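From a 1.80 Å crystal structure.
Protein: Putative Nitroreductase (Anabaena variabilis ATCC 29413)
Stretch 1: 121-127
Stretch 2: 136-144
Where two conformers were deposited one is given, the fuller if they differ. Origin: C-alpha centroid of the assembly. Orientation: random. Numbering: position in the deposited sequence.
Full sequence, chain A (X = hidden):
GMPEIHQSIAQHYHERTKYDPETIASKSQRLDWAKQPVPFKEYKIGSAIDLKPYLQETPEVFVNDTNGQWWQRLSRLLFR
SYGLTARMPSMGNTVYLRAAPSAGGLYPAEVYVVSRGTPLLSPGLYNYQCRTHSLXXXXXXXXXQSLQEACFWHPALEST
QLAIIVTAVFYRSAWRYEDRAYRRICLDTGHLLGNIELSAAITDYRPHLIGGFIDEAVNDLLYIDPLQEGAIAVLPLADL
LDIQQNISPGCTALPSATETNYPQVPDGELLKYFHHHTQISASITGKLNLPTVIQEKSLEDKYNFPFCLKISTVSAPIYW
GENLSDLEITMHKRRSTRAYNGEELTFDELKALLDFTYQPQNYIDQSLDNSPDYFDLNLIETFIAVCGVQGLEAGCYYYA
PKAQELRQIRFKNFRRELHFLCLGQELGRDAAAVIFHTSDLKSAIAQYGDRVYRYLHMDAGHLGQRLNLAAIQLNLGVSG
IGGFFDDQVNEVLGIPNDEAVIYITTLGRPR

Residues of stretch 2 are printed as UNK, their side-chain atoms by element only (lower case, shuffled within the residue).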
# COMPACT_ATOMS: atom_id res chain seq x y z
N LEU A 121 -14.35 10.84 22.13
CA LEU A 121 -14.07 11.44 20.82
C LEU A 121 -15.33 12.05 20.19
O LEU A 121 -16.18 11.34 19.67
CB LEU A 121 -13.47 10.38 19.88
CG LEU A 121 -12.91 10.85 18.54
CD1 LEU A 121 -11.71 11.71 18.76
CD2 LEU A 121 -12.57 9.65 17.63
N SER A 122 -15.39 13.38 20.21
CA SER A 122 -16.53 14.13 19.66
C SER A 122 -16.79 13.69 18.25
O SER A 122 -15.87 13.29 17.54
CB SER A 122 -16.25 15.64 19.64
OG SER A 122 -16.03 16.11 20.92
N PRO A 123 -18.05 13.79 17.81
CA PRO A 123 -18.33 13.37 16.44
C PRO A 123 -17.74 14.29 15.40
O PRO A 123 -17.44 15.46 15.69
CB PRO A 123 -19.86 13.49 16.35
CG PRO A 123 -20.23 14.46 17.37
CD PRO A 123 -19.28 14.24 18.50
N GLY A 124 -17.60 13.77 14.19
CA GLY A 124 -17.19 14.58 13.08
C GLY A 124 -15.90 14.17 12.42
O GLY A 124 -15.54 12.99 12.42
N LEU A 125 -15.23 15.17 11.85
CA LEU A 125 -14.07 14.99 11.02
C LEU A 125 -12.78 15.50 11.62
O LEU A 125 -12.71 16.61 12.14
CB LEU A 125 -14.29 15.71 9.67
CG LEU A 125 -15.63 15.42 9.01
CD1 LEU A 125 -15.80 16.39 7.78
CD2 LEU A 125 -15.78 13.93 8.65
N TYR A 126 -11.76 14.67 11.54
CA TYR A 126 -10.43 14.98 12.04
C TYR A 126 -9.36 14.69 10.97
O TYR A 126 -9.40 13.65 10.30
CB TYR A 126 -10.09 14.10 13.26
CG TYR A 126 -11.03 14.22 14.44
CD1 TYR A 126 -12.28 13.59 14.43
CD2 TYR A 126 -10.66 14.90 15.58
CE1 TYR A 126 -13.13 13.67 15.51
CE2 TYR A 126 -11.49 14.97 16.67
CZ TYR A 126 -12.73 14.38 16.63
OH TYR A 126 -13.53 14.50 17.72
N ASN A 127 -8.43 15.62 10.80
CA ASN A 127 -7.30 15.41 9.92
C ASN A 127 -6.08 15.07 10.78
O ASN A 127 -5.79 15.78 11.76
CB ASN A 127 -7.01 16.64 9.07
CG ASN A 127 -5.79 16.46 8.20
OD1 ASN A 127 -4.75 17.02 8.50
ND2 ASN A 127 -5.88 15.62 7.15
N UNK A 136 -6.66 17.54 13.96
CA UNK A 136 -7.39 18.79 13.91
C UNK A 136 -8.84 18.42 13.65
O UNK A 136 -9.16 17.83 12.62
c UNK A 136 -5.44 20.13 13.16
c UNK A 136 -6.89 19.75 12.86
c UNK A 136 -4.74 20.86 12.04
c UNK A 136 -7.81 21.01 12.82
N UNK A 137 -9.69 18.74 14.63
CA UNK A 137 -11.11 18.47 14.57
C UNK A 137 -11.70 19.63 13.80
O UNK A 137 -12.03 20.66 14.36
n UNK A 137 -13.84 18.07 17.18
c UNK A 137 -13.82 17.15 15.20
c UNK A 137 -13.06 17.86 16.07
n UNK A 137 -15.03 16.94 15.80
c UNK A 137 -11.65 18.35 15.97
c UNK A 137 -15.02 17.49 17.00
N UNK A 138 -11.82 19.46 12.49
CA UNK A 138 -12.25 20.57 11.66
C UNK A 138 -13.73 20.63 11.39
O UNK A 138 -14.18 21.59 10.79
c UNK A 138 -11.47 20.62 10.37
o UNK A 138 -12.18 16.51 6.48
c UNK A 138 -12.79 18.68 7.36
c UNK A 138 -12.04 17.51 7.43
c UNK A 138 -12.59 19.69 8.32
c UNK A 138 -11.13 17.35 8.45
c UNK A 138 -10.94 18.36 9.41
c UNK A 138 -11.70 19.52 9.37
N UNK A 139 -14.49 19.62 11.80
CA UNK A 139 -15.93 19.63 11.59
C UNK A 139 -16.58 18.83 12.68
O UNK A 139 -16.23 17.68 12.89
c UNK A 139 -20.79 20.95 9.15
n UNK A 139 -19.89 18.66 9.62
c UNK A 139 -18.65 18.17 9.92
c UNK A 139 -16.30 19.07 10.22
c UNK A 139 -20.40 22.26 9.05
c UNK A 139 -19.07 22.65 9.24
c UNK A 139 -18.09 21.71 9.54
c UNK A 139 -17.75 19.17 9.92
c UNK A 139 -19.80 20.02 9.46
c UNK A 139 -18.46 20.37 9.66
N UNK A 140 -17.44 19.48 13.47
CA UNK A 140 -18.16 18.76 14.50
C UNK A 140 -19.64 18.71 14.16
O UNK A 140 -20.35 19.72 14.24
c UNK A 140 -18.41 18.83 18.38
o UNK A 140 -19.13 18.28 19.24
o UNK A 140 -17.47 19.64 18.65
c UNK A 140 -17.97 19.36 15.89
c UNK A 140 -18.70 18.47 16.93
N UNK A 141 -20.09 17.54 13.73
CA UNK A 141 -21.48 17.26 13.46
C UNK A 141 -21.58 15.74 13.34
O UNK A 141 -20.56 15.06 13.24
c UNK A 141 -21.99 17.92 12.17
o UNK A 141 -21.59 17.17 11.03
N UNK A 142 -22.78 15.18 13.37
CA UNK A 142 -22.87 13.72 13.25
C UNK A 142 -22.94 13.35 11.78
O UNK A 142 -23.98 13.50 11.13
o UNK A 142 -22.76 11.23 14.77
c UNK A 142 -24.03 13.09 14.01
o UNK A 142 -24.69 10.79 13.84
c UNK A 142 -23.82 11.60 14.21
N UNK A 143 -21.83 12.79 11.31
CA UNK A 143 -21.61 12.46 9.91
C UNK A 143 -21.67 10.95 9.65
O UNK A 143 -21.55 10.51 8.50
c UNK A 143 -19.10 12.23 10.22
c UNK A 143 -20.22 12.94 9.45
c UNK A 143 -20.07 14.48 9.58
N UNK A 144 -21.89 10.15 10.70
CA UNK A 144 -21.79 8.69 10.56
C UNK A 144 -22.78 8.12 9.55
O UNK A 144 -22.40 7.31 8.68
c UNK A 144 -21.99 5.47 11.86
n UNK A 144 -21.12 4.42 11.91
c UNK A 144 -21.92 8.00 11.92
c UNK A 144 -17.50 5.03 12.12
c UNK A 144 -17.57 6.42 12.12
c UNK A 144 -18.78 7.08 12.05
c UNK A 144 -19.94 6.32 11.97
c UNK A 144 -21.34 6.64 11.94
c UNK A 144 -18.62 4.26 12.06
c UNK A 144 -19.84 4.92 11.98
O HOH W 1 -18.83 17.05 21.64

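Position 136 carries four side-chain carbons, forked at the first, with one arm two carbons long; the side chain stays 4.3 Å or more from stretch 1, while the backbone N and O pair with Asn127. This is Ile136. The pair forms a closed antiparallel ring, Ile136 N giving to Asn127 O at 2.9 Å and Asn127 N to Ile136 O at 3.0 Å. The same carbonyl also receives a CA-H...O contact, Tyr126 CA lying 3.2 Å from Ile136 O.

Position 137 has one carbon and then a five-membered ring of three carbons and two nitrogens, which lies flat over the ring of Tyr126. This is His137. The planes differ by 3° and the ring centroids are 4.0 Å apart, an offset stack. At the ring's edge NE2 of His137 donates to Pro123 O over 2.8 Å, so one side chain both stacks and ties down the loop before the strand. Tyr126 helps from its own side, its OH donating to Ser122 O at 2.6 Å.

Position 138 shows one carbon and a six-carbon ring bearing an oxygen, its face against Leu125: Tyr138. Leu125 CB stands 3.9 Å from the centroid of the Tyr138 ring, 23° off the normal, a CH-pi contact. The backbone bond here, Tyr138 N to Leu125 O at 3.0 Å, is weak, with an angle of 131°. The register slips by one between Leu125 and Tyr126, so this residue is the extra one of a beta bulge.

Position 139 has one carbon followed by fused five- and six-membered rings holding eight carbons and one nitrogen. Its CB meets Leu125 CD1 at 3.7 Å, while the end of the side chain leads away from stretch 1: Trp139. Its backbone does more: Leu125 N donates to Trp139 O at 2.9 Å, and Gly124 CA approaches that oxygen to 3.3 Å. A CB on Gly124 would fall 2.0 Å from Trp139 O, and the backbone angles of Gly124 themselves call for glycine.

Position 140 bears three carbons, the third with two oxygens, one of them 3.9 Å from Ser122 CB: Glu140. Water 1 donates to Glu140 OE2 at 2.7 Å and hydrogen-bonds Ser122 OG at 3.0 Å.

Position 141 has one carbon and one oxygen; its CB points away, and its backbone O lies 3.6 Å from Pro123 CB: Ser141.

Position 142 has two carbons, the second with two oxygens, one 4.0 Å from Pro123 CB: Asp142.

Position 143, one carbon carrying two more, turns toward stretch 1, a methyl carbon 4.0 Å from Leu125 CD2: Val143.

Position 144, one carbon and fused rings of eight carbons and one nitrogen, makes no contact with stretch 1: Trp144.

The rule is to let the backbone set the register and give each face its own packing: Tyr126 on His137 on one, Leu125 against Trp139 on the other. From within the strand, His137 reaches back to Pro123 O; a water joins Ser122 to Glu140 beyond the Leu125-Trp139 bridge. Glycine sits where the chains come too close for a CB.

Stretch 2, residues 136-144: IHYWESDVW
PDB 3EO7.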